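Probable glutamine-binding lipoprotein GlnH (GLNBP) (Mycobacterium tuberculosis, PDB 6H20) probably serves as an extracytoplasmic amino acid-binding lipoprotein, binding aspartate, and here asparagine, and helping to control protein kinase G activity and glutamate metabolism. Local coordinates at residues L159-S172 and Q199-T211. Sequence-based numbering, arbitrary orientation.
Sequences LSGKRVCVARGTTS and QQREIDAVSTDDT. With ASN (asparagine), chain B.
R163 and D204 lock the start of two neighbouring parallel strands, 163-167 and 205-207, whose short axes pass 4.7 Å apart. The guanidinium takes the carboxylate side-on: R163 NE donates almost straight to D204 OD2, and R163 NH2 to D204 OD1 at 2.9 Å, a two-pronged salt bridge. Both oxygens lie near the guanidinium plane but are approached from above the carboxylate plane, the two groups being turned 53° apart. D204 OD2 also accepts the backbone N of R163 through its anti lone pair, so three bonds fix the rotation of the carboxylate. With D204 CG anti to its carbonyl carbon (chi1 -57°), the acid is set against the R163 backbone, whose O receives both D204 N and A205 N. The E202-I203 peptide covers one face of the guanidinium, I203 N over its centre and E202 C toward the rim. Beyond this grip lies the looser, solvent side: R201 is exposed, and water 1 accepts from R163 NH2 and donates only weakly to R201 O.

The middle is buried and tight. C165 N bonds to A205 O at 2.9 Å, whereas S207 N to C165 O is weak at 3.4 Å. On one face of the sheet C165 CB presses on I203 CD1 at 3.4 Å, closer than usual for two carbons, and C165 SG is tied by a disulfide to C194 of helix 191-199. On the other face L159 CD2 meets A205 CB, and V164 CG1 meets S207 CB.

Beyond the C-terminal ends of the strands S172 OG and T208 OG1 share a hydrogen bond of 2.8 Å, and water 2 joins S172 OG to D209 OD1. The bound asparagine lies beside them: T171 N holds its carboxylate O, and D209 OD2, also bonded to Y235, takes its amino N. Adjacent parallel strands delivering ligand-binding loops and helix N-termini from their C-terminal ends are characteristic of a lobe of the family 3 periplasmic-binding-protein fold.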
ATOM      1  N   LEU A 159      16.012  17.352   0.429  1.00 20.53           N
ATOM      2  CA  LEU A 159      15.196  17.106   1.606  1.00 21.07           C
ATOM      3  C   LEU A 159      15.938  17.374   2.907  1.00 21.56           C
ATOM      4  O   LEU A 159      15.288  17.596   3.935  1.00 23.57           O
ATOM      5  CB  LEU A 159      14.694  15.660   1.589  1.00 20.19           C
ATOM      6  CG  LEU A 159      13.818  15.331   0.372  1.00 20.30           C
ATOM      7  CD1 LEU A 159      13.282  13.904   0.495  1.00 20.49           C
ATOM      8  CD2 LEU A 159      12.680  16.343   0.231  1.00 18.65           C
ATOM      9  N   SER A 160      17.272  17.351   2.884  1.00 23.32           N
ATOM     10  CA  SER A 160      18.055  17.577   4.095  1.00 25.24           C
ATOM     11  C   SER A 160      17.704  18.927   4.710  1.00 27.37           C
ATOM     12  O   SER A 160      17.688  19.955   4.025  1.00 26.60           O
ATOM     13  CB  SER A 160      19.546  17.533   3.761  1.00 26.67           C
ATOM     14  OG  SER A 160      19.947  16.241   3.327  1.00 27.02           O
ATOM     15  N   GLY A 161      17.405  18.913   6.005  1.00 28.04           N
ATOM     16  CA  GLY A 161      17.031  20.119   6.715  1.00 27.34           C
ATOM     17  C   GLY A 161      15.641  20.643   6.435  1.00 28.12           C
ATOM     18  O   GLY A 161      15.238  21.624   7.067  1.00 29.70           O
ATOM     19  N   LYS A 162      14.893  20.034   5.519  1.00 24.26           N
ATOM     20  CA  LYS A 162      13.535  20.460   5.209  1.00 21.17           C
ATOM     21  C   LYS A 162      12.526  19.559   5.917  1.00 19.90           C
ATOM     22  O   LYS A 162      12.847  18.451   6.357  1.00 23.38           O
ATOM     23  CB  LYS A 162      13.296  20.437   3.693  1.00 22.14           C
ATOM     24  CG  LYS A 162      14.290  21.300   2.909  1.00 25.55           C
ATOM     25  CD  LYS A 162      13.847  22.746   2.827  1.00 37.64           C
ATOM     26  CE  LYS A 162      14.694  23.530   1.819  1.00 35.85           C
ATOM     27  NZ  LYS A 162      15.096  22.688   0.647  1.00 41.56           N
ATOM     28  N   ARG A 163      11.296  20.054   6.034  1.00 20.56           N
ATOM     29  CA  ARG A 163      10.240  19.341   6.755  1.00 19.54           C
ATOM     30  C   ARG A 163       9.578  18.354   5.798  1.00 18.37           C
ATOM     31  O   ARG A 163       8.908  18.756   4.847  1.00 18.72           O
ATOM     32  CB  ARG A 163       9.220  20.325   7.328  1.00 20.14           C
ATOM     33  CG  ARG A 163       9.782  21.245   8.407  1.00 21.86           C
ATOM     34  CD  ARG A 163       8.861  22.431   8.642  1.00 26.90           C
ATOM     35  NE  ARG A 163       8.606  23.161   7.408  1.00 29.69           N
ATOM     36  CZ  ARG A 163       7.648  24.072   7.258  1.00 30.62           C
ATOM     37  NH1 ARG A 163       6.847  24.365   8.277  1.00 30.55           N
ATOM     38  NH2 ARG A 163       7.492  24.687   6.092  1.00 32.81           N
ATOM     39  N   VAL A 164       9.756  17.061   6.056  1.00 18.18           N
ATOM     40  CA  VAL A 164       9.255  16.002   5.186  1.00 18.63           C
ATOM     41  C   VAL A 164       8.261  15.164   5.974  1.00 16.80           C
ATOM     42  O   VAL A 164       8.586  14.673   7.062  1.00 19.26           O
ATOM     43  CB  VAL A 164      10.411  15.128   4.676  1.00 20.22           C
ATOM     44  CG1 VAL A 164       9.890  13.997   3.815  1.00 20.38           C
ATOM     45  CG2 VAL A 164      11.413  15.979   3.909  1.00 24.35           C
ATOM     46  N   CYS A 165       7.068  14.983   5.412  1.00 14.52           N
ATOM     47  CA  CYS A 165       5.992  14.244   6.064  1.00 15.41           C
ATOM     48  C   CYS A 165       5.966  12.790   5.616  1.00 15.44           C
ATOM     49  O   CYS A 165       6.069  12.489   4.418  1.00 15.11           O
ATOM     50  CB  CYS A 165       4.654  14.903   5.732  1.00 18.45           C
ATOM     51  SG  CYS A 165       3.235  14.239   6.657  1.00 24.83           S
ATOM     52  N   VAL A 166       5.777  11.891   6.595  1.00 17.25           N
ATOM     53  CA  VAL A 166       5.588  10.462   6.351  1.00 15.69           C
ATOM     54  C   VAL A 166       4.545   9.941   7.326  1.00 14.35           C
ATOM     55  O   VAL A 166       4.426  10.427   8.453  1.00 18.09           O
ATOM     56  CB  VAL A 166       6.884   9.631   6.500  1.00 18.60           C
ATOM     57  CG1 VAL A 166       7.836   9.920   5.347  1.00 21.42           C
ATOM     58  CG2 VAL A 166       7.517   9.898   7.848  1.00 22.24           C
ATOM     59  N   ALA A 167       3.807   8.923   6.905  1.00 14.86           N
ATOM     60  CA  ALA A 167       2.900   8.261   7.834  1.00 16.38           C
ATOM     61  C   ALA A 167       3.669   7.276   8.704  1.00 17.44           C
ATOM     62  O   ALA A 167       4.608   6.617   8.245  1.00 16.22           O
ATOM     63  CB  ALA A 167       1.791   7.528   7.081  1.00 16.55           C
ATOM     64  N   ARG A 168       3.269   7.180   9.967  1.00 16.16           N
ATOM     65  CA  ARG A 168       3.915   6.241  10.866  1.00 16.60           C
ATOM     66  C   ARG A 168       3.629   4.811  10.411  1.00 16.31           C
ATOM     67  O   ARG A 168       2.583   4.519   9.822  1.00 19.46           O
ATOM     68  CB  ARG A 168       3.438   6.484  12.303  1.00 17.90           C
ATOM     69  CG  ARG A 168       4.071   7.733  12.915  1.00 20.52           C
ATOM     70  CD  ARG A 168       3.747   7.907  14.395  1.00 23.58           C
ATOM     71  NE  ARG A 168       2.346   8.248  14.635  1.00 24.57           N
ATOM     72  CZ  ARG A 168       1.824   9.462  14.484  1.00 27.04           C
ATOM     73  NH1 ARG A 168       2.576  10.477  14.067  1.00 24.69           N
ATOM     74  NH2 ARG A 168       0.533   9.664  14.747  1.00 29.47           N
ATOM     75  N   GLY A 169       4.600   3.930  10.629  1.00 18.26           N
ATOM     76  CA  GLY A 169       4.381   2.527  10.319  1.00 17.83           C
ATOM     77  C   GLY A 169       4.637   2.163   8.879  1.00 18.79           C
ATOM     78  O   GLY A 169       4.185   1.102   8.423  1.00 21.28           O
ATOM     79  N   THR A 170       5.354   2.999   8.137  1.00 16.45           N
ATOM     80  CA  THR A 170       5.520   2.770   6.709  1.00 15.42           C
ATOM     81  C   THR A 170       6.979   2.537   6.353  1.00 14.67           C
ATOM     82  O   THR A 170       7.901   2.959   7.061  1.00 17.51           O
ATOM     83  CB  THR A 170       5.004   3.964   5.893  1.00 15.46           C
ATOM     84  OG1 THR A 170       5.764   5.142   6.220  1.00 15.89           O
ATOM     85  CG2 THR A 170       3.517   4.198   6.144  1.00 15.63           C
ATOM     86  N   THR A 171       7.181   1.871   5.213  1.00 14.64           N
ATOM     87  CA  THR A 171       8.526   1.753   4.668  1.00 16.31           C
ATOM     88  C   THR A 171       9.058   3.115   4.275  1.00 16.72           C
ATOM     89  O   THR A 171      10.278   3.318   4.266  1.00 18.03           O
ATOM     90  CB  THR A 171       8.499   0.888   3.404  1.00 15.19           C
ATOM     91  OG1 THR A 171       7.579   1.466   2.468  1.00 15.74           O
ATOM     92  CG2 THR A 171       8.106  -0.585   3.719  1.00 18.17           C
ATOM     93  N   SER A 172       8.150   4.061   3.999  1.00 15.03           N
ATOM     94  CA  SER A 172       8.548   5.395   3.565  1.00 15.98           C
ATOM     95  C   SER A 172       9.353   6.094   4.642  1.00 21.01           C
ATOM     96  O   SER A 172      10.365   6.746   4.353  1.00 16.93           O
ATOM     97  CB  SER A 172       7.294   6.210   3.250  1.00 15.56           C
ATOM     98  OG  SER A 172       6.390   5.456   2.472  1.00 15.30           O
ATOM     99  N   GLN A 199      -0.789  21.562   2.366  1.00 19.60           N
ATOM    100  CA  GLN A 199      -1.704  22.632   1.974  1.00 20.80           C
ATOM    101  C   GLN A 199      -1.637  23.800   2.941  1.00 25.44           C
ATOM    102  O   GLN A 199      -1.786  24.960   2.530  1.00 25.75           O
ATOM    103  CB  GLN A 199      -3.130  22.097   1.887  1.00 23.83           C
ATOM    104  CG  GLN A 199      -3.335  21.178   0.707  1.00 21.64           C
ATOM    105  CD  GLN A 199      -4.687  20.511   0.692  1.00 30.23           C
ATOM    106  OE1 GLN A 199      -5.225  20.131   1.730  1.00 37.12           O
ATOM    107  NE2 GLN A 199      -5.237  20.339  -0.502  1.00 26.99           N
ATOM    108  N   GLN A 200      -1.421  23.521   4.222  1.00 25.66           N
ATOM    109  CA  GLN A 200      -1.326  24.563   5.232  1.00 25.38           C
ATOM    110  C   GLN A 200       0.100  25.050   5.436  1.00 25.12           C
ATOM    111  O   GLN A 200       0.347  25.826   6.369  1.00 28.04           O
ATOM    112  CB  GLN A 200      -1.929  24.081   6.548  1.00 26.65           C
ATOM    113  CG  GLN A 200      -3.308  23.497   6.376  1.00 34.52           C
ATOM    114  CD  GLN A 200      -4.056  23.355   7.679  1.00 43.64           C
ATOM    115  OE1 GLN A 200      -3.650  23.893   8.711  1.00 50.66           O
ATOM    116  NE2 GLN A 200      -5.159  22.619   7.640  1.00 45.97           N
ATOM    117  N   ARG A 201       1.033  24.616   4.583  1.00 25.40           N
ATOM    118  CA  ARG A 201       2.438  25.033   4.643  1.00 25.21           C
ATOM    119  C   ARG A 201       3.082  24.720   5.994  1.00 25.54           C
ATOM    120  O   ARG A 201       3.945  25.462   6.472  1.00 32.24           O
ATOM    121  CB  ARG A 201       2.610  26.508   4.255  1.00 30.29           C
ATOM    122  CG  ARG A 201       1.910  26.860   2.956  1.00 33.66           C
ATOM    123  CD  ARG A 201       2.425  28.165   2.378  1.00 39.29           C
ATOM    124  NE  ARG A 201       2.463  28.131   0.917  1.00 44.86           N
ATOM    125  CZ  ARG A 201       1.551  28.694   0.129  1.00 47.53           C
ATOM    126  NH1 ARG A 201       0.522  29.341   0.660  1.00 50.52           N
ATOM    127  NH2 ARG A 201       1.669  28.614  -1.189  1.00 46.44           N
ATOM    128  N   GLU A 202       2.677  23.609   6.609  1.00 24.18           N
ATOM    129  CA  GLU A 202       3.275  23.131   7.847  1.00 25.18           C
ATOM    130  C   GLU A 202       4.421  22.168   7.598  1.00 26.45           C
ATOM    131  O   GLU A 202       5.096  21.763   8.555  1.00 28.67           O
ATOM    132  CB  GLU A 202       2.208  22.457   8.708  1.00 24.58           C
ATOM    133  CG  GLU A 202       1.119  23.423   9.114  1.00 27.81           C
ATOM    134  CD  GLU A 202      -0.050  22.753   9.789  1.00 28.87           C
ATOM    135  OE1 GLU A 202      -0.222  21.528   9.627  1.00 33.83           O
ATOM    136  OE2 GLU A 202      -0.811  23.464  10.479  1.00 37.67           O
ATOM    137  N   ILE A 203       4.644  21.801   6.335  1.00 24.57           N
ATOM    138  CA  ILE A 203       5.741  20.944   5.907  1.00 21.36           C
ATOM    139  C   ILE A 203       6.192  21.441   4.537  1.00 21.28           C
ATOM    140  O   ILE A 203       5.562  22.304   3.924  1.00 22.90           O
ATOM    141  CB  ILE A 203       5.315  19.460   5.810  1.00 20.57           C
ATOM    142  CG1 ILE A 203       4.114  19.351   4.870  1.00 20.63           C
ATOM    143  CG2 ILE A 203       4.998  18.885   7.193  1.00 23.56           C
ATOM    144  CD1 ILE A 203       3.743  17.922   4.501  1.00 21.19           C
ATOM    145  N   ASP A 204       7.278  20.859   4.032  1.00 19.37           N
ATOM    146  CA  ASP A 204       7.824  21.259   2.740  1.00 18.89           C
ATOM    147  C   ASP A 204       7.662  20.215   1.646  1.00 16.87           C
ATOM    148  O   ASP A 204       7.608  20.578   0.462  1.00 18.66           O
ATOM    149  CB  ASP A 204       9.308  21.599   2.894  1.00 19.76           C
ATOM    150  CG  ASP A 204       9.532  22.676   3.924  1.00 23.46           C
ATOM    151  OD1 ASP A 204       8.967  23.777   3.742  1.00 26.70           O
ATOM    152  OD2 ASP A 204      10.231  22.411   4.925  1.00 22.58           O
ATOM    153  N   ALA A 205       7.561  18.939   2.007  1.00 15.91           N
ATOM    154  CA  ALA A 205       7.423  17.888   1.013  1.00 15.83           C
ATOM    155  C   ALA A 205       6.846  16.648   1.677  1.00 13.55           C
ATOM    156  O   ALA A 205       6.859  16.509   2.905  1.00 15.64           O
ATOM    157  CB  ALA A 205       8.773  17.555   0.368  1.00 16.05           C
ATOM    158  N   VAL A 206       6.334  15.748   0.841  1.00 14.32           N
ATOM    159  CA  VAL A 206       5.882  14.429   1.270  1.00 14.15           C
ATOM    160  C   VAL A 206       6.698  13.402   0.500  1.00 15.02           C
ATOM    161  O   VAL A 206       6.983  13.601  -0.682  1.00 16.59           O
ATOM    162  CB  VAL A 206       4.382  14.251   0.963  1.00 14.14           C
ATOM    163  CG1 VAL A 206       3.870  12.920   1.522  1.00 15.09           C
ATOM    164  CG2 VAL A 206       3.598  15.398   1.551  1.00 17.06           C
ATOM    165  N   SER A 207       7.073  12.297   1.143  1.00 14.77           N
ATOM    166  CA  SER A 207       7.784  11.254   0.412  1.00 13.78           C
ATOM    167  C   SER A 207       7.158   9.900   0.696  1.00 14.34           C
ATOM    168  O   SER A 207       7.153   9.443   1.846  1.00 15.47           O
ATOM    169  CB  SER A 207       9.279  11.227   0.742  1.00 13.98           C
ATOM    170  OG  SER A 207       9.936  10.231  -0.041  1.00 15.19           O
ATOM    171  N   THR A 208       6.647   9.257  -0.349  1.00 13.73           N
ATOM    172  CA  THR A 208       6.112   7.895  -0.252  1.00 13.31           C
ATOM    173  C   THR A 208       5.966   7.351  -1.668  1.00 13.35           C
ATOM    174  O   THR A 208       6.437   7.967  -2.637  1.00 13.56           O
ATOM    175  CB  THR A 208       4.808   7.830   0.563  1.00 11.87           C
ATOM    176  OG1 THR A 208       4.441   6.462   0.768  1.00 13.78           O
ATOM    177  CG2 THR A 208       3.632   8.508  -0.131  1.00 14.11           C
ATOM    178  N   ASP A 209       5.300   6.201  -1.782  1.00 14.52           N
ATOM    179  CA  ASP A 209       5.073   5.541  -3.060  1.00 13.08           C
ATOM    180  C   ASP A 209       4.508   6.520  -4.084  1.00 11.85           C
ATOM    181  O   ASP A 209       3.572   7.266  -3.790  1.00 13.46           O
ATOM    182  CB  ASP A 209       4.013   4.449  -2.872  1.00 15.13           C
ATOM    183  CG  ASP A 209       4.308   3.479  -1.734  1.00 15.23           C
ATOM    184  OD1 ASP A 209       5.366   3.542  -1.066  1.00 13.97           O
ATOM    185  OD2 ASP A 209       3.421   2.635  -1.518  1.00 15.56           O
ATOM    186  N   ASP A 210       5.040   6.466  -5.314  1.00 12.97           N
ATOM    187  CA  ASP A 210       4.556   7.375  -6.355  1.00 14.31           C
ATOM    188  C   ASP A 210       3.069   7.189  -6.651  1.00 14.76           C
ATOM    189  O   ASP A 210       2.377   8.159  -6.991  1.00 15.21           O
ATOM    190  CB  ASP A 210       5.426   7.304  -7.622  1.00 14.39           C
ATOM    191  CG  ASP A 210       5.554   5.899  -8.235  1.00 17.59           C
ATOM    192  OD1 ASP A 210       5.074   4.878  -7.697  1.00 15.53           O
ATOM    193  OD2 ASP A 210       6.181   5.835  -9.321  1.00 20.94           O
ATOM    194  N   THR A 211       2.561   5.965  -6.494  1.00 14.82           N
ATOM    195  CA  THR A 211       1.130   5.684  -6.600  1.00 13.50           C
ATOM    196  C   THR A 211       0.317   6.516  -5.607  1.00 14.74           C
ATOM    197  O   THR A 211      -0.668   7.167  -5.982  1.00 16.10           O
ATOM    198  CB  THR A 211       0.917   4.204  -6.286  1.00 13.98           C
ATOM    199  OG1 THR A 211       1.735   3.865  -5.160  1.00 13.14           O
ATOM    200  CG2 THR A 211       1.320   3.325  -7.484  1.00 15.58           C
TER
HETATM  201  N   ASN B 401       3.727   1.026   0.691  1.00 15.01           N
HETATM  202  CA  ASN B 401       4.320   1.673   1.861  1.00 14.26           C
HETATM  203  C   ASN B 401       4.306   0.707   3.032  1.00 15.65           C
HETATM  204  O   ASN B 401       4.546   1.113   4.184  1.00 14.72           O
HETATM  205  CB  ASN B 401       3.571   2.960   2.211  1.00 15.45           C
HETATM  206  CG  ASN B 401       2.170   2.705   2.708  1.00 16.10           C
HETATM  207  OD1 ASN B 401       1.602   1.633   2.526  1.00 17.19           O
HETATM  208  ND2 ASN B 401       1.617   3.689   3.378  1.00 15.55           N
HETATM  209  OXT ASN B 401       4.047  -0.495   2.810  1.00 15.29           O
HETATM  210  O   HOH W   1       6.222  27.008   4.452  1.00 56.37           O
HETATM  211  O   HOH W   2       7.444   4.677   0.203  1.00 24.47           O